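Local coordinates for mandelate racemase/muconate lactonizing protein (Paenibacillus sp., PDB 3V5C) that probably dehydrates galacturonate, as a magnesium-binding lyase of the enolase superfamily, at residues V99-W102 / L103-Q107; Q158-K162 / G163-F167. The protein carries 1 engineered substitution. One frame throughout, in Å; residues are numbered along the deposited sequence.

Contact 1. Residues V99-W102 / L103-Q107; sequences VLDW and LGQRQ
Trp102 and Arg106, one helical turn apart, run side by side and point the same way, the aliphatic root of the arginine laid against the indole. Arg106 CB stands over the six-membered ring of Trp102, 3.9 Å from its centroid, in a CH-pi contact, and Arg106 CG follows at 3.7 Å from Trp102 CH2. With Arg106 CG anti to the backbone N (chi1 174°), two further bends, at chi2 and chi3, fold the chain back along the ring instead of away from it. The guanidinium does not stack flat on the indole: its plane is turned 58° to the ring, and Trp102 CZ2 lies against its face. Its NH1 forms a salt bridge with Asp53, and the group also makes a cation-pi contact with Trp12. The other tight side belongs to Leu103, whose CD2 meets the indole edge in the ring plane, 3.8 Å from Trp102 CZ3, with Leu3, Ile8 and Leu114 also touching this leucine. Replacing Trp102 by an alanine is likely to open a gap between Leu103 and Arg106 and leave the aliphatic part of the arginine free to turn. The looser side is the partly exposed flank at Gln105. There NE2 donates to Asp101 OD1 at 3.1 Å, reaching it from above the carboxylate plane, a modest bond beside those that Asp101 receives from the backbone N of Tyr58 and Phe365. The backbone bonds are regular, for instance Arg106 N to Trp102 O at 2.9 Å. Leu103 apart, the side-chain pairs Trp102-Arg106 and Asp101-Gln105 are i to i+4, and such pairs over i to i+4 backbone bonds are typical of an alpha-helix, here helix 92-107, beside the antiparallel sheet that contains strand 55-60.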
ATOM      1  N   VAL A  99      13.553   1.741  12.540  1.00 12.02           N
ATOM      2  CA  VAL A  99      13.392   2.082  13.956  1.00 13.20           C
ATOM      3  C   VAL A  99      12.199   1.366  14.590  1.00 12.34           C
ATOM      4  O   VAL A  99      12.288   0.823  15.705  1.00 12.76           O
ATOM      5  CB  VAL A  99      13.302   3.616  14.161  1.00 11.35           C
ATOM      6  CG1 VAL A  99      12.732   3.947  15.530  1.00 15.03           C
ATOM      7  CG2 VAL A  99      14.687   4.215  14.003  1.00 11.98           C
ATOM      8  N   LEU A 100      11.087   1.322  13.878  1.00 11.89           N
ATOM      9  CA  LEU A 100       9.936   0.604  14.403  1.00 12.24           C
ATOM     10  C   LEU A 100      10.245  -0.890  14.535  1.00 10.67           C
ATOM     11  O   LEU A 100       9.829  -1.536  15.499  1.00 13.13           O
ATOM     12  CB  LEU A 100       8.697   0.856  13.534  1.00 12.74           C
ATOM     13  CG  LEU A 100       8.082   2.246  13.701  1.00 13.20           C
ATOM     14  CD1 LEU A 100       7.093   2.507  12.583  1.00 14.86           C
ATOM     15  CD2 LEU A 100       7.390   2.366  15.044  1.00 17.77           C
ATOM     16  N   ASP A 101      10.949  -1.458  13.560  1.00 10.74           N
ATOM     17  CA  ASP A 101      11.312  -2.866  13.645  1.00  8.99           C
ATOM     18  C   ASP A 101      12.213  -3.070  14.856  1.00 13.21           C
ATOM     19  O   ASP A 101      12.060  -4.038  15.596  1.00 13.81           O
ATOM     20  CB  ASP A 101      12.049  -3.308  12.385  1.00 10.54           C
ATOM     21  CG  ASP A 101      12.274  -4.815  12.345  1.00 11.27           C
ATOM     22  OD1 ASP A 101      11.314  -5.557  12.599  1.00 11.44           O
ATOM     23  OD2 ASP A 101      13.403  -5.249  12.082  1.00 12.04           O
ATOM     24  N   TRP A 102      13.145  -2.140  15.045  1.00 10.62           N
ATOM     25  CA  TRP A 102      14.102  -2.223  16.150  1.00 10.36           C
ATOM     26  C   TRP A 102      13.345  -2.248  17.473  1.00 14.28           C
ATOM     27  O   TRP A 102      13.617  -3.103  18.323  1.00 13.60           O
ATOM     28  CB  TRP A 102      15.111  -1.069  16.124  1.00 13.15           C
ATOM     29  CG  TRP A 102      16.164  -1.234  17.188  1.00 11.51           C
ATOM     30  CD1 TRP A 102      17.383  -1.808  17.037  1.00 13.72           C
ATOM     31  CD2 TRP A 102      16.066  -0.835  18.562  1.00 15.37           C
ATOM     32  NE1 TRP A 102      18.066  -1.800  18.244  1.00 13.61           N
ATOM     33  CE2 TRP A 102      17.271  -1.207  19.191  1.00 13.86           C
ATOM     34  CE3 TRP A 102      15.076  -0.194  19.319  1.00 18.28           C
ATOM     35  CZ2 TRP A 102      17.522  -0.944  20.546  1.00 15.67           C
ATOM     36  CZ3 TRP A 102      15.318   0.056  20.668  1.00 18.31           C
ATOM     37  CH2 TRP A 102      16.533  -0.326  21.264  1.00 16.56           C
ATOM     38  N   LEU A 103      12.411  -1.310  17.646  1.00 12.93           N
ATOM     39  CA  LEU A 103      11.628  -1.230  18.887  1.00 13.84           C
ATOM     40  C   LEU A 103      10.879  -2.535  19.123  1.00 17.44           C
ATOM     41  O   LEU A 103      10.822  -3.035  20.249  1.00 15.87           O
ATOM     42  CB  LEU A 103      10.664  -0.025  18.872  1.00 16.97           C
ATOM     43  CG  LEU A 103      11.254   1.377  19.037  1.00 24.04           C
ATOM     44  CD1 LEU A 103      10.202   2.445  18.711  1.00 28.57           C
ATOM     45  CD2 LEU A 103      11.801   1.577  20.452  1.00 26.82           C
ATOM     46  N   GLY A 104      10.316  -3.101  18.055  1.00 13.13           N
ATOM     47  CA  GLY A 104       9.665  -4.392  18.138  1.00 13.07           C
ATOM     48  C   GLY A 104      10.619  -5.497  18.572  1.00 13.83           C
ATOM     49  O   GLY A 104      10.279  -6.300  19.441  1.00 15.74           O
ATOM     50  N   GLN A 105      11.822  -5.527  18.000  1.00 13.75           N
ATOM     51  CA  GLN A 105      12.808  -6.542  18.396  1.00 13.23           C
ATOM     52  C   GLN A 105      13.189  -6.392  19.872  1.00 15.21           C
ATOM     53  O   GLN A 105      13.236  -7.388  20.605  1.00 18.24           O
ATOM     54  CB  GLN A 105      14.070  -6.495  17.524  1.00 14.22           C
ATOM     55  CG  GLN A 105      13.817  -6.609  16.012  1.00 17.30           C
ATOM     56  CD  GLN A 105      13.087  -7.878  15.605  1.00 16.43           C
ATOM     57  OE1 GLN A 105      13.319  -8.968  16.151  1.00 17.72           O
ATOM     58  NE2 GLN A 105      12.196  -7.743  14.639  1.00 15.75           N
ATOM     59  N   ARG A 106      13.451  -5.155  20.295  1.00 17.11           N
ATOM     60  CA  ARG A 106      13.931  -4.879  21.650  1.00 16.78           C
ATOM     61  C   ARG A 106      12.869  -5.227  22.690  1.00 19.28           C
ATOM     62  O   ARG A 106      13.163  -5.866  23.714  1.00 20.38           O
ATOM     63  CB  ARG A 106      14.347  -3.406  21.752  1.00 16.01           C
ATOM     64  CG  ARG A 106      14.750  -2.918  23.162  1.00 17.57           C
ATOM     65  CD  ARG A 106      15.729  -3.851  23.875  1.00 16.36           C
ATOM     66  NE  ARG A 106      17.018  -4.048  23.217  1.00 18.06           N
ATOM     67  CZ  ARG A 106      18.079  -3.253  23.358  1.00 16.89           C
ATOM     68  NH1 ARG A 106      18.005  -2.155  24.095  1.00 19.10           N
ATOM     69  NH2 ARG A 106      19.213  -3.540  22.735  1.00 18.55           N
ATOM     70  N   GLN A 107      11.630  -4.834  22.416  1.00 14.98           N
ATOM     71  CA  GLN A 107      10.523  -5.055  23.349  1.00 21.18           C
ATOM     72  C   GLN A 107       9.851  -6.419  23.175  1.00 18.88           C
ATOM     73  O   GLN A 107       9.014  -6.813  24.000  1.00 21.90           O
ATOM     74  CB  GLN A 107       9.459  -3.961  23.202  1.00 18.41           C
ATOM     75  CG  GLN A 107       9.889  -2.547  23.563  1.00 20.67           C
ATOM     76  CD  GLN A 107       8.725  -1.564  23.474  1.00 32.64           C
ATOM     77  OE1 GLN A 107       7.654  -1.791  24.045  1.00 41.21           O
ATOM     78  NE2 GLN A 107       8.927  -0.476  22.741  1.00 34.45           N
TER

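Contact 2. Residues Q158-K162 / G163-F167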
ATOM      1  N   GLN A 158      -6.238 -17.034 -10.571  1.00 11.88           N
ATOM      2  CA  GLN A 158      -4.909 -17.299 -10.013  1.00 11.86           C
ATOM      3  C   GLN A 158      -4.814 -16.723  -8.599  1.00 11.51           C
ATOM      4  O   GLN A 158      -4.355 -17.394  -7.679  1.00 13.40           O
ATOM      5  CB  GLN A 158      -3.797 -16.708 -10.878  1.00 15.30           C
ATOM      6  CG  GLN A 158      -3.642 -17.355 -12.250  1.00 19.28           C
ATOM      7  CD  GLN A 158      -2.741 -16.550 -13.198  1.00 23.90           C
ATOM      8  OE1 GLN A 158      -1.916 -15.744 -12.753  1.00 27.58           O
ATOM      9  NE2 GLN A 158      -2.922 -16.748 -14.512  1.00 24.92           N
ATOM     10  N   GLY A 159      -5.269 -15.482  -8.434  1.00 11.96           N
ATOM     11  CA  GLY A 159      -5.262 -14.871  -7.118  1.00 14.31           C
ATOM     12  C   GLY A 159      -6.226 -15.560  -6.159  1.00 12.54           C
ATOM     13  O   GLY A 159      -5.903 -15.802  -4.994  1.00 12.14           O
ATOM     14  N   TYR A 160      -7.398 -15.925  -6.669  1.00 12.80           N
ATOM     15  CA  TYR A 160      -8.416 -16.550  -5.849  1.00 10.21           C
ATOM     16  C   TYR A 160      -7.880 -17.845  -5.242  1.00 12.96           C
ATOM     17  O   TYR A 160      -8.096 -18.118  -4.070  1.00 13.40           O
ATOM     18  CB  TYR A 160      -9.664 -16.858  -6.690  1.00 12.96           C
ATOM     19  CG  TYR A 160     -10.864 -17.306  -5.881  1.00 13.85           C
ATOM     20  CD1 TYR A 160     -11.014 -18.632  -5.508  1.00 14.79           C
ATOM     21  CD2 TYR A 160     -11.853 -16.400  -5.503  1.00 16.36           C
ATOM     22  CE1 TYR A 160     -12.107 -19.050  -4.781  1.00 18.87           C
ATOM     23  CE2 TYR A 160     -12.950 -16.804  -4.771  1.00 17.43           C
ATOM     24  CZ  TYR A 160     -13.069 -18.139  -4.408  1.00 20.13           C
ATOM     25  OH  TYR A 160     -14.155 -18.575  -3.678  1.00 22.51           O
ATOM     26  N   ALA A 161      -7.178 -18.639  -6.050  1.00 14.26           N
ATOM     27  CA  ALA A 161      -6.614 -19.893  -5.550  1.00 15.51           C
ATOM     28  C   ALA A 161      -5.543 -19.676  -4.485  1.00 14.12           C
ATOM     29  O   ALA A 161      -5.251 -20.571  -3.711  1.00 16.76           O
ATOM     30  CB  ALA A 161      -6.057 -20.724  -6.693  1.00 16.63           C
ATOM     31  N   LYS A 162      -4.944 -18.489  -4.461  1.00 11.20           N
ATOM     32  CA  LYS A 162      -3.989 -18.145  -3.409  1.00 13.84           C
ATOM     33  C   LYS A 162      -4.613 -17.337  -2.264  1.00 14.02           C
ATOM     34  O   LYS A 162      -3.904 -16.674  -1.498  1.00 21.05           O
ATOM     35  CB  LYS A 162      -2.786 -17.407  -4.011  1.00 17.12           C
ATOM     36  CG  LYS A 162      -1.995 -18.249  -5.023  1.00 14.23           C
ATOM     37  CD  LYS A 162      -0.716 -17.537  -5.493  1.00 19.17           C
ATOM     38  CE  LYS A 162      -1.024 -16.421  -6.487  1.00 19.29           C
ATOM     39  NZ  LYS A 162       0.240 -15.892  -7.109  1.00 20.27           N
ATOM     40  N   GLY A 163      -5.935 -17.401  -2.140  1.00 12.38           N
ATOM     41  CA  GLY A 163      -6.630 -16.814  -1.010  1.00 13.55           C
ATOM     42  C   GLY A 163      -7.250 -15.447  -1.234  1.00 12.44           C
ATOM     43  O   GLY A 163      -7.857 -14.902  -0.315  1.00 12.84           O
ATOM     44  N   GLN A 164      -7.106 -14.882  -2.429  1.00 12.09           N
ATOM     45  CA  GLN A 164      -7.660 -13.546  -2.688  1.00 12.13           C
ATOM     46  C   GLN A 164      -9.166 -13.642  -2.946  1.00 12.41           C
ATOM     47  O   GLN A 164      -9.613 -14.574  -3.625  1.00 13.25           O
ATOM     48  CB  GLN A 164      -6.978 -12.877  -3.885  1.00 12.68           C
ATOM     49  CG  GLN A 164      -5.477 -12.606  -3.705  1.00 13.70           C
ATOM     50  CD  GLN A 164      -5.166 -11.600  -2.603  1.00 13.87           C
ATOM     51  OE1 GLN A 164      -5.963 -10.702  -2.313  1.00 11.97           O
ATOM     52  NE2 GLN A 164      -3.998 -11.753  -1.983  1.00 15.36           N
ATOM     53  N   ARG A 165      -9.940 -12.701  -2.403  1.00 10.78           N
ATOM     54  CA  ARG A 165     -11.386 -12.664  -2.621  1.00 11.91           C
ATOM     55  C   ARG A 165     -11.863 -11.330  -3.204  1.00 12.18           C
ATOM     56  O   ARG A 165     -12.991 -11.215  -3.700  1.00 12.01           O
ATOM     57  CB  ARG A 165     -12.131 -12.957  -1.309  1.00 11.15           C
ATOM     58  CG  ARG A 165     -11.878 -14.370  -0.762  1.00 14.25           C
ATOM     59  CD  ARG A 165     -12.481 -15.436  -1.685  1.00 13.83           C
ATOM     60  NE  ARG A 165     -12.265 -16.806  -1.200  1.00 18.03           N
ATOM     61  CZ  ARG A 165     -11.240 -17.578  -1.563  1.00 17.84           C
ATOM     62  NH1 ARG A 165     -10.308 -17.123  -2.403  1.00 13.54           N
ATOM     63  NH2 ARG A 165     -11.140 -18.818  -1.081  1.00 19.91           N
ATOM     64  N   HIS A 166     -10.998 -10.325  -3.115  1.00 12.75           N
ATOM     65  CA  HIS A 166     -11.316  -8.966  -3.552  1.00 10.57           C
ATOM     66  C   HIS A 166     -10.290  -8.527  -4.559  1.00 11.13           C
ATOM     67  O   HIS A 166      -9.107  -8.867  -4.427  1.00 10.85           O
ATOM     68  CB  HIS A 166     -11.289  -8.047  -2.334  1.00 12.43           C
ATOM     69  CG  HIS A 166     -12.034  -8.615  -1.173  1.00 14.54           C
ATOM     70  ND1 HIS A 166     -13.383  -8.887  -1.227  1.00 14.84           N
ATOM     71  CD2 HIS A 166     -11.619  -9.001   0.057  1.00 12.56           C
ATOM     72  CE1 HIS A 166     -13.772  -9.406  -0.078  1.00 15.01           C
ATOM     73  NE2 HIS A 166     -12.725  -9.475   0.724  1.00 14.85           N
ATOM     74  N   PHE A 167     -10.729  -7.744  -5.543  1.00 11.81           N
ATOM     75  CA  PHE A 167      -9.891  -7.493  -6.710  1.00 11.29           C
ATOM     76  C   PHE A 167      -9.964  -6.057  -7.191  1.00  9.62           C
ATOM     77  O   PHE A 167     -11.047  -5.501  -7.308  1.00 13.19           O
ATOM     78  CB  PHE A 167     -10.298  -8.436  -7.850  1.00 10.64           C
ATOM     79  CG  PHE A 167     -10.180  -9.893  -7.495  1.00 12.08           C
ATOM     80  CD1 PHE A 167     -11.253 -10.569  -6.921  1.00 11.19           C
ATOM     81  CD2 PHE A 167      -8.986 -10.575  -7.709  1.00 13.10           C
ATOM     82  CE1 PHE A 167     -11.138 -11.940  -6.566  1.00 12.66           C
ATOM     83  CE2 PHE A 167      -8.862 -11.933  -7.361  1.00 14.55           C
ATOM     84  CZ  PHE A 167      -9.938 -12.607  -6.789  1.00 13.57           C
TER
HETATM   85  O   HOH W   1      -8.942 -20.422  -2.444  1.00 23.75           O
HETATM   86  O   HOH W   2      -2.423 -14.023  -2.786  1.00 18.97           O
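Tyr160 O, a carbonyl oxygen in the last turn of helix 145-161, is gripped by three donors. Gly163 N reaches it at 3.0 Å from well above the carbonyl plane, Arg165 NH1 comes at 2.9 Å with only a slight tilt from that plane, and a water donates the third bond. The same water accepts from Arg165 NH2, so oxygen and water both lie at the edge of the guanidinium, in its plane. NH1 has a second acceptor in Gln164 O, at 2.9 Å, and these bonds fix the rotation of the group. They also hold it flat on the phenol ring of Tyr160: the planes are 10° apart, and CZ of Arg165 sits 3.7 Å from the ring centroid in a stacked cation-pi contact. The tyrosine offers this face because its CG is anti to the backbone N (chi1 -171°), while the arginine folds back at chi2 to meet it. Charge on the guanidinium would probably strengthen both the stack and the pull on the carbonyl oxygen. Further into the fold, Phe167 CZ approaches the edge of the Tyr160 ring and packs 4.3 Å from Tyr160 CB, and Tyr160 CA makes a CA-H...O contact with Gln164 O. A second water spans Lys162 O and Gln164 NE2, whereas the lysine's NZ leads away to a salt bridge with Asp339. Gly163 suits this turn: at its positive phi (99°) a side chain would jam against Lys162 O. Together with Gln164 N to Gly159 O at 3.0 Å, its bond to Tyr160 O completes a Schellman motif, with glycine as C-prime residue, ending the helix before the chain enters parallel barrel strand 167-170.

Overall arrangement
Both contacts are local, yet they illustrate how place in the fold sets the chemistry. Contact 1 is wholly within helix 92-107 and mostly buried, so apolar and aromatic surfaces dominate and the backbone bonds simply repeat. Contact 2 is only partly buried and lies where helix 145-161 gives way to a loop and then to strand 167-170; there waters and an arginine serve carbonyls at the helix end. Each pairs an arginine with an aromatic ring, inclined in contact 1 and flat in contact 2. They share no element: their centres are 32 Å apart and their nearest atoms about 22 Å, one beside the antiparallel sheet, the other in the enolase-type barrel.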